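Local structure of uncharacterized protein (Pyrococcus horikoshii, 1ZJJ) at residues B[4-9]-B[36-41]; B[20-25]-B[251-256]; B[206-211]-B[225-230]; B[215-220]-B[242-247]. The protein is probably a magnesium-dependent phosphatase of the haloacid dehalogenase (HAD) superfamily, although its substrate has not been established. All coordinates share one frame; numbering follows the deposited sequence.

Interaction 1: B[4-9]-B[36-41]. With MG (magnesium ion), chain D.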
loop_
_atom_site.group_PDB
_atom_site.type_symbol
_atom_site.label_atom_id
_atom_site.label_comp_id
_atom_site.label_asym_id
_atom_site.label_seq_id
_atom_site.Cartn_x
_atom_site.Cartn_y
_atom_site.Cartn_z
ATOM N N ILE B 4 -0.475 32.644 -12.858
ATOM C CA ILE B 4 -0.785 31.333 -13.398
ATOM C C ILE B 4 0.147 30.252 -12.865
ATOM O O ILE B 4 1.369 30.382 -12.906
ATOM C CB ILE B 4 -0.738 31.358 -14.951
ATOM C CG1 ILE B 4 -1.605 32.514 -15.481
ATOM C CG2 ILE B 4 -1.242 30.028 -15.513
ATOM C CD1 ILE B 4 -1.550 32.705 -16.987
ATOM N N ILE B 5 -0.454 29.187 -12.352
ATOM C CA ILE B 5 0.290 28.061 -11.805
ATOM C C ILE B 5 0.207 26.896 -12.801
ATOM O O ILE B 5 -0.890 26.510 -13.217
ATOM C CB ILE B 5 -0.320 27.615 -10.453
ATOM C CG1 ILE B 5 -0.541 28.833 -9.549
ATOM C CG2 ILE B 5 0.594 26.592 -9.777
ATOM C CD1 ILE B 5 0.708 29.642 -9.263
ATOM N N PHE B 6 1.357 26.345 -13.189
ATOM C CA PHE B 6 1.388 25.232 -14.140
ATOM C C PHE B 6 1.910 23.920 -13.580
ATOM O O PHE B 6 2.955 23.880 -12.923
ATOM C CB PHE B 6 2.290 25.522 -15.347
ATOM C CG PHE B 6 1.901 26.730 -16.150
ATOM C CD1 PHE B 6 2.302 27.998 -15.754
ATOM C CD2 PHE B 6 1.173 26.592 -17.330
ATOM C CE1 PHE B 6 1.995 29.115 -16.524
ATOM C CE2 PHE B 6 0.858 27.706 -18.110
ATOM C CZ PHE B 6 1.272 28.969 -17.703
ATOM N N ASP B 7 1.188 22.844 -13.867
ATOM C CA ASP B 7 1.652 21.517 -13.494
ATOM C C ASP B 7 2.731 21.330 -14.557
ATOM O O ASP B 7 2.742 22.064 -15.546
ATOM C CB ASP B 7 0.558 20.477 -13.694
ATOM C CG ASP B 7 1.101 19.067 -13.684
ATOM O OD1 ASP B 7 1.591 18.613 -12.628
ATOM O OD2 ASP B 7 1.046 18.425 -14.744
ATOM N N MET B 8 3.625 20.361 -14.385
ATOM C CA MET B 8 4.688 20.173 -15.363
ATOM C C MET B 8 4.512 19.048 -16.391
ATOM O O MET B 8 4.182 19.316 -17.551
ATOM C CB MET B 8 6.023 20.029 -14.626
ATOM C CG MET B 8 6.322 21.249 -13.755
ATOM S SD MET B 8 7.871 21.195 -12.824
ATOM C CE MET B 8 8.962 21.907 -13.963
ATOM N N ASP B 9 4.729 17.801 -15.986
ATOM C CA ASP B 9 4.612 16.679 -16.919
ATOM C C ASP B 9 3.216 16.596 -17.544
ATOM O O ASP B 9 2.216 16.558 -16.838
ATOM C CB ASP B 9 4.937 15.358 -16.215
ATOM C CG ASP B 9 5.217 14.238 -17.197
ATOM O OD1 ASP B 9 5.179 13.055 -16.791
ATOM O OD2 ASP B 9 5.489 14.545 -18.378
ATOM N N PHE B 36 3.968 33.741 -12.632
ATOM C CA PHE B 36 3.644 32.333 -12.801
ATOM C C PHE B 36 4.588 31.459 -11.999
ATOM O O PHE B 36 5.653 31.903 -11.559
ATOM C CB PHE B 36 3.700 31.950 -14.287
ATOM C CG PHE B 36 5.062 32.098 -14.899
ATOM C CD1 PHE B 36 5.979 31.053 -14.851
ATOM C CD2 PHE B 36 5.448 33.303 -15.486
ATOM C CE1 PHE B 36 7.266 31.204 -15.378
ATOM C CE2 PHE B 36 6.725 33.460 -16.012
ATOM C CZ PHE B 36 7.638 32.409 -15.957
ATOM N N ALA B 37 4.180 30.214 -11.798
ATOM C CA ALA B 37 4.998 29.258 -11.066
ATOM C C ALA B 37 4.650 27.859 -11.535
ATOM O O ALA B 37 3.550 27.616 -12.032
ATOM C CB ALA B 37 4.752 29.390 -9.572
ATOM N N PHE B 38 5.602 26.945 -11.397
ATOM C CA PHE B 38 5.391 25.565 -11.788
ATOM C C PHE B 38 5.157 24.789 -10.491
ATOM O O PHE B 38 5.816 25.042 -9.474
ATOM C CB PHE B 38 6.609 25.050 -12.561
ATOM C CG PHE B 38 6.881 25.807 -13.848
ATOM C CD1 PHE B 38 5.915 26.644 -14.404
ATOM C CD2 PHE B 38 8.092 25.658 -14.516
ATOM C CE1 PHE B 38 6.151 27.323 -15.607
ATOM C CE2 PHE B 38 8.339 26.331 -15.720
ATOM C CZ PHE B 38 7.364 27.165 -16.265
ATOM N N LEU B 39 4.216 23.856 -10.523
ATOM C CA LEU B 39 3.865 23.110 -9.326
ATOM C C LEU B 39 3.748 21.614 -9.578
ATOM O O LEU B 39 2.756 21.159 -10.149
ATOM C CB LEU B 39 2.531 23.656 -8.785
ATOM C CG LEU B 39 2.011 23.162 -7.428
ATOM C CD1 LEU B 39 2.889 23.747 -6.335
ATOM C CD2 LEU B 39 0.559 23.593 -7.216
ATOM N N THR B 40 4.754 20.854 -9.142
ATOM C CA THR B 40 4.747 19.405 -9.327
ATOM C C THR B 40 4.625 18.612 -8.020
ATOM O O THR B 40 5.229 18.973 -7.004
ATOM C CB THR B 40 6.022 18.927 -10.057
ATOM O OG1 THR B 40 5.977 17.504 -10.209
ATOM C CG2 THR B 40 7.272 19.302 -9.269
ATOM N N ASN B 41 3.832 17.538 -8.058
ATOM C CA ASN B 41 3.628 16.648 -6.927
ATOM C C ASN B 41 4.821 15.714 -6.739
ATOM O O ASN B 41 4.952 15.024 -5.737
ATOM C CB ASN B 41 2.362 15.829 -7.187
ATOM C CG ASN B 41 1.205 16.444 -6.444
ATOM O OD1 ASN B 41 1.323 17.489 -5.808
ATOM N ND2 ASN B 41 0.047 15.768 -6.537
HETATM MG MG MG D . 0.859 16.291 -15.005
HETATM O O HOH W 1 2.167 16.681 -10.684
HETATM O O HOH W 2 2.403 15.750 -13.775
HETATM O O HOH W 3 4.875 17.227 -12.842
HETATM O O HOH W 4 -0.470 16.230 -13.318
HETATM O O HOH W 5 0.491 14.242 -15.572
#
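Strands 4-6 and 36-40 run parallel, their axes 4.6 Å apart at closest approach and inclined by 31°, with I4, I5 and F6 level with F36, A37 and F38. Three backbone hydrogen bonds alternate between them. F6 N meets A37 O at 2.8 Å nearly along the carbonyl axis, whereas L39 N reaches F6 O at 2.7 Å from above the carbonyl plane. On one face of the sheet the CG2 branch of I5, anti to the backbone N, crosses obliquely against L39 CB at 3.7 Å. On the other face the F6 ring takes F36 CB at its edge, in plane, and F6 CB lies 3.9 Å from F38 CD1. Past the strand end M8 runs extended through chi2, which sets its SD beside T40 CB, and then bends at chi3 (90°), which lays M8 CE against F38 CD2 at 3.9 Å.

D7 swings CG anti to its backbone N, carrying the carboxylate to the magnesium: D7 OD2 binds MG at 2.2 Å, and the backbone oxygen D9 O binds the same ion at 2.3 Å. D7 OD1 accepts from waters 1 and 2 and forms a salt bridge with K187, which also donates to L39 O; water 1 in turn accepts from N41 N. D7 and D9 fit the DxD pattern of the HAD superfamily. With one carboxylate oxygen on the metal and the other on a lysine, D7 is fixed in rotation and would be expected to stay ionised.

Interaction 2: B[20-25]-B[251-256]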
loop_
_atom_site.group_PDB
_atom_site.type_symbol
_atom_site.label_atom_id
_atom_site.label_comp_id
_atom_site.label_asym_id
_atom_site.label_seq_id
_atom_site.Cartn_x
_atom_site.Cartn_y
_atom_site.Cartn_z
ATOM N N PRO B 20 5.277 22.040 -28.299
ATOM C CA PRO B 20 5.409 23.253 -29.109
ATOM C C PRO B 20 4.778 24.494 -28.485
ATOM O O PRO B 20 3.730 24.412 -27.860
ATOM C CB PRO B 20 4.729 22.862 -30.423
ATOM C CG PRO B 20 4.941 21.378 -30.492
ATOM C CD PRO B 20 4.645 20.957 -29.075
ATOM N N GLY B 21 5.437 25.638 -28.660
ATOM C CA GLY B 21 4.920 26.900 -28.154
ATOM C C GLY B 21 5.109 27.235 -26.684
ATOM O O GLY B 21 4.751 28.329 -26.257
ATOM N N VAL B 22 5.675 26.329 -25.896
ATOM C CA VAL B 22 5.852 26.637 -24.484
ATOM C C VAL B 22 6.776 27.838 -24.228
ATOM O O VAL B 22 6.477 28.686 -23.387
ATOM C CB VAL B 22 6.345 25.402 -23.701
ATOM C CG1 VAL B 22 6.561 25.774 -22.238
ATOM C CG2 VAL B 22 5.312 24.285 -23.786
ATOM N N ARG B 23 7.889 27.918 -24.955
ATOM C CA ARG B 23 8.804 29.055 -24.794
ATOM C C ARG B 23 8.081 30.367 -25.089
ATOM O O ARG B 23 8.269 31.360 -24.387
ATOM C CB ARG B 23 10.017 28.931 -25.724
ATOM C CG ARG B 23 11.054 30.042 -25.538
ATOM C CD ARG B 23 12.092 30.024 -26.661
ATOM N NE ARG B 23 11.550 30.481 -27.940
ATOM C CZ ARG B 23 11.360 31.752 -28.271
ATOM N NH1 ARG B 23 11.667 32.719 -27.420
ATOM N NH2 ARG B 23 10.869 32.054 -29.467
ATOM N N GLU B 24 7.262 30.359 -26.140
ATOM C CA GLU B 24 6.507 31.550 -26.504
ATOM C C GLU B 24 5.577 31.970 -25.401
ATOM O O GLU B 24 5.506 33.144 -25.077
ATOM C CB GLU B 24 5.696 31.351 -27.793
ATOM C CG GLU B 24 6.510 31.512 -29.044
ATOM C CD GLU B 24 7.096 30.206 -29.541
ATOM O OE1 GLU B 24 7.238 29.236 -28.765
ATOM O OE2 GLU B 24 7.419 30.148 -30.742
ATOM N N LEU B 25 4.869 31.000 -24.833
ATOM C CA LEU B 25 3.951 31.267 -23.740
ATOM C C LEU B 25 4.689 31.957 -22.601
ATOM O O LEU B 25 4.286 33.024 -22.155
ATOM C CB LEU B 25 3.343 29.965 -23.223
ATOM C CG LEU B 25 2.509 30.113 -21.933
ATOM C CD1 LEU B 25 1.393 31.143 -22.123
ATOM C CD2 LEU B 25 1.929 28.763 -21.559
ATOM N N PRO B 251 -6.220 22.913 -25.985
ATOM C CA PRO B 251 -5.416 21.884 -26.648
ATOM C C PRO B 251 -4.050 21.729 -25.967
ATOM O O PRO B 251 -3.561 20.614 -25.760
ATOM C CB PRO B 251 -5.290 22.416 -28.074
ATOM C CG PRO B 251 -6.569 23.188 -28.255
ATOM C CD PRO B 251 -6.671 23.930 -26.950
ATOM N N SER B 252 -3.443 22.865 -25.634
ATOM C CA SER B 252 -2.141 22.893 -24.973
ATOM C C SER B 252 -1.948 24.266 -24.341
ATOM O O SER B 252 -2.764 25.173 -24.532
ATOM C CB SER B 252 -1.014 22.623 -25.978
ATOM O OG SER B 252 -0.727 23.768 -26.766
ATOM N N VAL B 253 -0.867 24.431 -23.588
ATOM C CA VAL B 253 -0.616 25.712 -22.945
ATOM C C VAL B 253 -0.320 26.813 -23.958
ATOM O O VAL B 253 -0.397 27.994 -23.630
ATOM C CB VAL B 253 0.556 25.628 -21.956
ATOM C CG1 VAL B 253 0.199 24.675 -20.822
ATOM C CG2 VAL B 253 1.818 25.178 -22.682
ATOM N N TYR B 254 0.019 26.438 -25.186
ATOM C CA TYR B 254 0.307 27.453 -26.193
ATOM C C TYR B 254 -0.932 28.302 -26.461
ATOM O O TYR B 254 -0.840 29.516 -26.636
ATOM C CB TYR B 254 0.788 26.813 -27.499
ATOM C CG TYR B 254 1.032 27.827 -28.598
ATOM C CD1 TYR B 254 2.015 28.806 -28.466
ATOM C CD2 TYR B 254 0.256 27.825 -29.758
ATOM C CE1 TYR B 254 2.219 29.759 -29.461
ATOM C CE2 TYR B 254 0.452 28.771 -30.759
ATOM C CZ TYR B 254 1.432 29.734 -30.606
ATOM O OH TYR B 254 1.620 30.668 -31.600
ATOM N N GLU B 255 -2.093 27.654 -26.482
ATOM C CA GLU B 255 -3.356 28.341 -26.725
ATOM C C GLU B 255 -3.723 29.339 -25.627
ATOM O O GLU B 255 -4.658 30.129 -25.786
ATOM C CB GLU B 255 -4.490 27.327 -26.898
ATOM C CG GLU B 255 -4.537 26.644 -28.267
ATOM C CD GLU B 255 -3.336 25.757 -28.547
ATOM O OE1 GLU B 255 -2.988 24.924 -27.685
ATOM O OE2 GLU B 255 -2.745 25.884 -29.638
ATOM N N LEU B 256 -2.996 29.303 -24.513
ATOM C CA LEU B 256 -3.254 30.231 -23.418
ATOM C C LEU B 256 -2.941 31.652 -23.847
ATOM O O LEU B 256 -3.481 32.603 -23.295
ATOM C CB LEU B 256 -2.396 29.897 -22.195
ATOM C CG LEU B 256 -3.000 29.014 -21.105
ATOM C CD1 LEU B 256 -1.981 28.866 -19.968
ATOM C CD2 LEU B 256 -4.289 29.635 -20.583
HETATM O O HOH W 6 1.480 23.327 -28.522
#
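L25 holds CG anti to its backbone N (chi1 172°) and Y254 does the same (chi1 177°), so that the leucine reaches across to V253 while the tyrosine brings its ring beside the start of the helix. V253 keeps CG2 in the crowded position between its backbone N and carbonyl carbon, where it touches V22 CG2 at 3.8 Å. The tightest carbon pair is L25 CD2 with V253 CB at 3.4 Å, closer than usual for two carbons, with the side chains crossing at about a right angle. The other branch, L25 CD1, lies 4.0 Å from L256 CB.

G21, at the N-cap position of helix 22-31, has a positive phi (80°); having no side chain there, it lets Y254 CD1 come down to 3.5 Å from G21 CA. E24 CB borders the same ring at its edge. No direct hydrogen bond joins the two segments; water 6 bridges them instead, donating to P20 O at 2.6 Å and to S252 OG. That hydroxyl also accepts from Y254 N, forming an ST turn, and donates to E255 OE1 on its syn lone pair.

Apolar on its inner side and polar at its rim, the contact joins the start of helix 22-31 to the turn between strand 248-250 and helix 256-261. L25, V253 and L256 all rest on F6 of strand 2-6, V253 and L256 also meet V208 of strand 204-209, and E24 and L25 touch I257.

Interaction 3: B[206-211]-B[225-230]. With MG (magnesium ion), chain D.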
loop_
_atom_site.group_PDB
_atom_site.type_symbol
_atom_site.label_atom_id
_atom_site.label_comp_id
_atom_site.label_asym_id
_atom_site.label_seq_id
_atom_site.Cartn_x
_atom_site.Cartn_y
_atom_site.Cartn_z
ATOM N N TRP B 206 -4.799 30.976 -11.278
ATOM C CA TRP B 206 -5.233 30.059 -12.329
ATOM C C TRP B 206 -4.364 28.806 -12.203
ATOM O O TRP B 206 -3.161 28.904 -11.955
ATOM C CB TRP B 206 -5.006 30.646 -13.721
ATOM C CG TRP B 206 -5.933 31.750 -14.129
ATOM C CD1 TRP B 206 -6.827 32.423 -13.340
ATOM C CD2 TRP B 206 -6.010 32.350 -15.426
ATOM N NE1 TRP B 206 -7.450 33.410 -14.071
ATOM C CE2 TRP B 206 -6.966 33.387 -15.352
ATOM C CE3 TRP B 206 -5.358 32.112 -16.644
ATOM C CZ2 TRP B 206 -7.290 34.190 -16.453
ATOM C CZ3 TRP B 206 -5.678 32.910 -17.740
ATOM C CH2 TRP B 206 -6.636 33.937 -17.634
ATOM N N MET B 207 -4.972 27.640 -12.372
ATOM C CA MET B 207 -4.250 26.370 -12.293
ATOM C C MET B 207 -4.366 25.668 -13.641
ATOM O O MET B 207 -5.466 25.453 -14.145
ATOM C CB MET B 207 -4.855 25.480 -11.207
ATOM C CG MET B 207 -4.175 24.126 -11.038
ATOM S SD MET B 207 -2.497 24.282 -10.399
ATOM C CE MET B 207 -1.641 22.978 -11.327
ATOM N N VAL B 208 -3.229 25.319 -14.228
ATOM C CA VAL B 208 -3.219 24.639 -15.515
ATOM C C VAL B 208 -2.620 23.245 -15.341
ATOM O O VAL B 208 -1.454 23.107 -14.951
ATOM C CB VAL B 208 -2.379 25.416 -16.549
ATOM C CG1 VAL B 208 -2.377 24.677 -17.866
ATOM C CG2 VAL B 208 -2.914 26.838 -16.711
ATOM N N GLY B 209 -3.412 22.214 -15.622
ATOM C CA GLY B 209 -2.924 20.850 -15.467
ATOM C C GLY B 209 -3.518 19.856 -16.442
ATOM O O GLY B 209 -4.379 20.205 -17.252
ATOM N N ASP B 210 -3.055 18.609 -16.369
ATOM C CA ASP B 210 -3.552 17.558 -17.254
ATOM C C ASP B 210 -4.216 16.423 -16.483
ATOM O O ASP B 210 -4.736 15.491 -17.092
ATOM C CB ASP B 210 -2.418 16.980 -18.100
ATOM C CG ASP B 210 -1.418 16.220 -17.268
ATOM O OD1 ASP B 210 -0.898 16.832 -16.320
ATOM O OD2 ASP B 210 -1.162 15.028 -17.551
ATOM N N ARG B 211 -4.186 16.490 -15.152
ATOM C CA ARG B 211 -4.812 15.458 -14.325
ATOM C C ARG B 211 -6.024 16.003 -13.572
ATOM O O ARG B 211 -5.939 17.010 -12.875
ATOM C CB ARG B 211 -3.816 14.872 -13.317
ATOM C CG ARG B 211 -2.775 13.929 -13.922
ATOM C CD ARG B 211 -1.790 13.415 -12.858
ATOM N NE ARG B 211 -0.655 12.728 -13.468
ATOM C CZ ARG B 211 -0.588 11.414 -13.676
ATOM N NH1 ARG B 211 -1.589 10.624 -13.313
ATOM N NH2 ARG B 211 0.480 10.889 -14.264
ATOM N N LYS B 225 -9.000 29.180 -11.074
ATOM C CA LYS B 225 -9.615 28.880 -12.360
ATOM C C LYS B 225 -9.031 27.536 -12.782
ATOM O O LYS B 225 -7.808 27.378 -12.845
ATOM C CB LYS B 225 -9.269 29.953 -13.396
ATOM C CG LYS B 225 -9.854 29.680 -14.780
ATOM C CD LYS B 225 -9.406 30.718 -15.800
ATOM C CE LYS B 225 -10.046 32.071 -15.548
ATOM N NZ LYS B 225 -11.518 32.018 -15.777
ATOM N N ALA B 226 -9.903 26.573 -13.062
ATOM C CA ALA B 226 -9.472 25.229 -13.446
ATOM C C ALA B 226 -9.309 25.054 -14.956
ATOM O O ALA B 226 -10.285 24.858 -15.691
ATOM C CB ALA B 226 -10.465 24.190 -12.892
ATOM N N ILE B 227 -8.065 25.117 -15.414
ATOM C CA ILE B 227 -7.769 24.975 -16.833
ATOM C C ILE B 227 -7.093 23.647 -17.123
ATOM O O ILE B 227 -6.030 23.349 -16.584
ATOM C CB ILE B 227 -6.833 26.095 -17.327
ATOM C CG1 ILE B 227 -7.397 27.464 -16.935
ATOM C CG2 ILE B 227 -6.656 25.984 -18.841
ATOM C CD1 ILE B 227 -6.450 28.620 -17.216
ATOM N N MET B 228 -7.709 22.844 -17.977
ATOM C CA MET B 228 -7.127 21.563 -18.324
ATOM C C MET B 228 -6.631 21.577 -19.762
ATOM O O MET B 228 -7.281 22.131 -20.653
ATOM C CB MET B 228 -8.150 20.435 -18.147
ATOM C CG MET B 228 -7.551 19.046 -18.313
ATOM S SD MET B 228 -8.730 17.692 -18.074
ATOM C CE MET B 228 -8.969 17.139 -19.750
ATOM N N VAL B 229 -5.459 20.991 -19.980
ATOM C CA VAL B 229 -4.906 20.896 -21.325
ATOM C C VAL B 229 -5.016 19.433 -21.731
ATOM O O VAL B 229 -5.101 18.551 -20.873
ATOM C CB VAL B 229 -3.431 21.358 -21.386
ATOM C CG1 VAL B 229 -3.355 22.862 -21.171
ATOM C CG2 VAL B 229 -2.599 20.611 -20.351
ATOM N N LEU B 230 -5.020 19.170 -23.031
ATOM C CA LEU B 230 -5.168 17.803 -23.520
ATOM C C LEU B 230 -3.856 17.104 -23.897
ATOM O O LEU B 230 -3.870 16.003 -24.451
ATOM C CB LEU B 230 -6.127 17.810 -24.712
ATOM C CG LEU B 230 -7.458 18.495 -24.389
ATOM C CD1 LEU B 230 -8.319 18.597 -25.635
ATOM C CD2 LEU B 230 -8.177 17.719 -23.306
HETATM MG MG MG D . 0.859 16.291 -15.005
HETATM O O HOH W 5 0.491 14.242 -15.572
HETATM O O HOH W 4 -0.470 16.230 -13.318
HETATM O O HOH W 2 2.403 15.750 -13.775
#
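K225, I227 and W206 have the largest shares of the buried surface, and all three project from the same face of two parallel strands. The K225 chain starts with CG anti to its backbone N, then bends at chi3 and chi4 and lies alongside the indole, both pointing the same way. K225 CD sits 3.6 Å from the centroid of the five-membered ring of W206, only 9° off its normal, a CH-pi contact, while K225 CE rides over the same face 3.3 Å from W206 NE1. The indole N-H itself is spent on E204. I227 turns CG1 anti to its carbonyl carbon, bringing I227 CD1 to 3.7 Å from W206 CE3 and 4.0 Å from V208 CG2.

Four backbone hydrogen bonds hold the register, including I227 N to M207 O at 2.9 Å, nearly along the carbonyl axis. Just past the strand, D210 OD1 binds MG at 2.3 Å. The other carboxylate oxygen, D210 OD2, takes one hydrogen bond from water 5 and another from V233 N. The strands are the two beta members of a beta-alpha-beta unit connected by helix 212-221, whose A219 meets M207 and A226; strand 2-6 flanks 204-209, and Y259 of helix 256-261 touches W206 and K225.

Interaction 4: B[215-220]-B[242-247]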
loop_
_atom_site.group_PDB
_atom_site.type_symbol
_atom_site.label_atom_id
_atom_site.label_comp_id
_atom_site.label_asym_id
_atom_site.label_seq_id
_atom_site.Cartn_x
_atom_site.Cartn_y
_atom_site.Cartn_z
ATOM N N ASP B 215 -4.594 18.068 -10.334
ATOM C CA ASP B 215 -4.603 19.436 -10.835
ATOM C C ASP B 215 -5.968 20.125 -10.799
ATOM O O ASP B 215 -6.125 21.169 -10.166
ATOM C CB ASP B 215 -4.047 19.466 -12.259
ATOM C CG ASP B 215 -2.636 18.933 -12.336
ATOM O OD1 ASP B 215 -1.816 19.313 -11.476
ATOM O OD2 ASP B 215 -2.344 18.143 -13.251
ATOM N N ILE B 216 -6.955 19.545 -11.469
ATOM C CA ILE B 216 -8.272 20.166 -11.502
ATOM C C ILE B 216 -8.977 20.122 -10.147
ATOM O O ILE B 216 -9.641 21.083 -9.759
ATOM C CB ILE B 216 -9.153 19.520 -12.592
ATOM C CG1 ILE B 216 -8.428 19.594 -13.937
ATOM C CG2 ILE B 216 -10.489 20.246 -12.693
ATOM C CD1 ILE B 216 -7.975 21.002 -14.324
ATOM N N ALA B 217 -8.823 19.018 -9.421
ATOM C CA ALA B 217 -9.449 18.897 -8.110
ATOM C C ALA B 217 -8.909 20.003 -7.203
ATOM O O ALA B 217 -9.637 20.600 -6.417
ATOM C CB ALA B 217 -9.145 17.531 -7.517
ATOM N N PHE B 218 -7.617 20.270 -7.349
ATOM C CA PHE B 218 -6.912 21.285 -6.582
ATOM C C PHE B 218 -7.515 22.667 -6.841
ATOM O O PHE B 218 -7.877 23.382 -5.911
ATOM C CB PHE B 218 -5.436 21.260 -6.999
ATOM C CG PHE B 218 -4.547 22.186 -6.217
ATOM C CD1 PHE B 218 -4.458 22.096 -4.834
ATOM C CD2 PHE B 218 -3.737 23.106 -6.882
ATOM C CE1 PHE B 218 -3.570 22.907 -4.121
ATOM C CE2 PHE B 218 -2.849 23.918 -6.184
ATOM C CZ PHE B 218 -2.764 23.819 -4.798
ATOM N N ALA B 219 -7.627 23.029 -8.115
ATOM C CA ALA B 219 -8.168 24.330 -8.505
ATOM C C ALA B 219 -9.569 24.567 -7.952
ATOM O O ALA B 219 -9.848 25.628 -7.393
ATOM C CB ALA B 219 -8.183 24.450 -10.008
ATOM N N LYS B 220 -10.437 23.574 -8.113
ATOM C CA LYS B 220 -11.816 23.670 -7.635
ATOM C C LYS B 220 -11.960 23.768 -6.122
ATOM O O LYS B 220 -12.798 24.513 -5.631
ATOM C CB LYS B 220 -12.622 22.479 -8.138
ATOM C CG LYS B 220 -12.653 22.375 -9.637
ATOM C CD LYS B 220 -12.869 23.736 -10.276
ATOM C CE LYS B 220 -14.351 24.079 -10.334
ATOM N NZ LYS B 220 -15.225 22.964 -10.780
ATOM N N SER B 242 -15.866 12.358 -13.963
ATOM C CA SER B 242 -15.096 12.927 -12.874
ATOM C C SER B 242 -15.858 14.000 -12.136
ATOM O O SER B 242 -16.557 14.826 -12.726
ATOM C CB SER B 242 -13.787 13.527 -13.376
ATOM O OG SER B 242 -12.994 13.935 -12.283
ATOM N N GLU B 243 -15.705 13.962 -10.825
ATOM C CA GLU B 243 -16.334 14.904 -9.915
ATOM C C GLU B 243 -15.750 16.306 -10.101
ATOM O O GLU B 243 -16.373 17.306 -9.725
ATOM C CB GLU B 243 -16.109 14.421 -8.483
ATOM C CG GLU B 243 -15.868 15.512 -7.474
ATOM C CD GLU B 243 -15.693 14.964 -6.084
ATOM O OE1 GLU B 243 -15.330 13.778 -5.948
ATOM O OE2 GLU B 243 -15.917 15.723 -5.120
ATOM N N TYR B 244 -14.563 16.379 -10.692
ATOM C CA TYR B 244 -13.900 17.654 -10.920
ATOM C C TYR B 244 -14.120 18.100 -12.361
ATOM O O TYR B 244 -13.846 17.354 -13.297
ATOM C CB TYR B 244 -12.409 17.490 -10.627
ATOM C CG TYR B 244 -12.193 16.651 -9.402
ATOM C CD1 TYR B 244 -12.473 17.151 -8.132
ATOM C CD2 TYR B 244 -11.811 15.323 -9.524
ATOM C CE1 TYR B 244 -12.386 16.337 -7.008
ATOM C CE2 TYR B 244 -11.720 14.495 -8.416
ATOM C CZ TYR B 244 -12.007 15.004 -7.161
ATOM O OH TYR B 244 -11.916 14.168 -6.075
ATOM N N LYS B 245 -14.626 19.323 -12.511
ATOM C CA LYS B 245 -14.920 19.935 -13.808
ATOM C C LYS B 245 -14.066 21.168 -14.140
ATOM O O LYS B 245 -14.075 22.165 -13.429
ATOM C CB LYS B 245 -16.405 20.318 -13.876
ATOM C CG LYS B 245 -17.326 19.232 -14.385
ATOM C CD LYS B 245 -17.193 17.961 -13.559
ATOM C CE LYS B 245 -18.482 17.157 -13.603
ATOM N NZ LYS B 245 -18.412 15.920 -14.416
ATOM N N PRO B 246 -13.323 21.109 -15.252
ATOM C CA PRO B 246 -12.476 22.237 -15.652
ATOM C C PRO B 246 -13.338 23.430 -16.046
ATOM O O PRO B 246 -14.424 23.246 -16.593
ATOM C CB PRO B 246 -11.695 21.694 -16.851
ATOM C CG PRO B 246 -11.678 20.221 -16.640
ATOM C CD PRO B 246 -13.094 19.946 -16.122
ATOM N N ASP B 247 -12.854 24.638 -15.771
ATOM C CA ASP B 247 -13.570 25.851 -16.131
ATOM C C ASP B 247 -13.263 26.141 -17.591
ATOM O O ASP B 247 -14.026 26.810 -18.282
ATOM C CB ASP B 247 -13.103 27.033 -15.282
ATOM C CG ASP B 247 -13.434 26.867 -13.827
ATOM O OD1 ASP B 247 -14.604 26.548 -13.530
ATOM O OD2 ASP B 247 -12.534 27.067 -12.983
#
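A217 and I216 make the close half of this contact, where helix 212-221 is met by the loop leading into strand 248-250. A217 CB stands over one face of the Y244 ring, 3.5 Å from its centroid and 16° off the normal, in a CH-pi contact displaced toward the CD1 side. Y244 CG is anti to its carbonyl carbon; chi1 (-41°) carries the ring to the helix and chi2 (-72°) turns one face to A217. E243 CG lies over the opposite face, so the ring is held between a helical methyl and the aliphatic part of its own neighbour. I216 sends CG2, anti to its backbone N, into the angle of the loop, 3.9 Å from Y244 CB and 4.1 Å from P246 CG, and it slides past the tyrosine in the opposite direction.

The helix is the crossover of the beta-alpha-beta unit formed with strands 204-209 and 225-229 in the Rossmann-like core of this HAD fold. The loop lies against the side of that helix carrying I216, A217 and K220, and I216 also touches A226 of strand 225-229.

Toward solvent the fit loosens. K220 bends at chi2, chi3 and chi4 so that K220 NZ donates to K245 O at 3.0 Å, in the carbonyl plane and on a lone pair. D247 reaches toward the lysine tip to tip, yet K220 NZ and D247 OD1 stay 4.6 Å apart, beyond a salt bridge, though the opposite charges may still attract. D247 OD2 is taken by A226 N. K245 starts away from the helix at its CB, and K245 NZ donates to S242 O at 2.7 Å and also to I239 O.

Interactions 1 and 3 lie in one parallel sheet, joined where strand 2-6 runs beside 204-209: I5 N to W206 O and I5 O to V208 N, both 2.8 Å, are probable hydrogen bonds. Their strand ends deliver D7, D9 and D210 to the same magnesium and share waters 2, 4 and 5. Interaction 2 packs on the F6 side of that sheet, with F6 CE2 3.6 Å from L256 CD1, and V253 is about 10 Å from the ion, side chain to metal. Interaction 4 adjoins interaction 3 through A226 O and D247 N, 2.6 Å apart. From its helix, D215 salt-bridges K187 and bonds R211 N, linking it to the metal site's second shell.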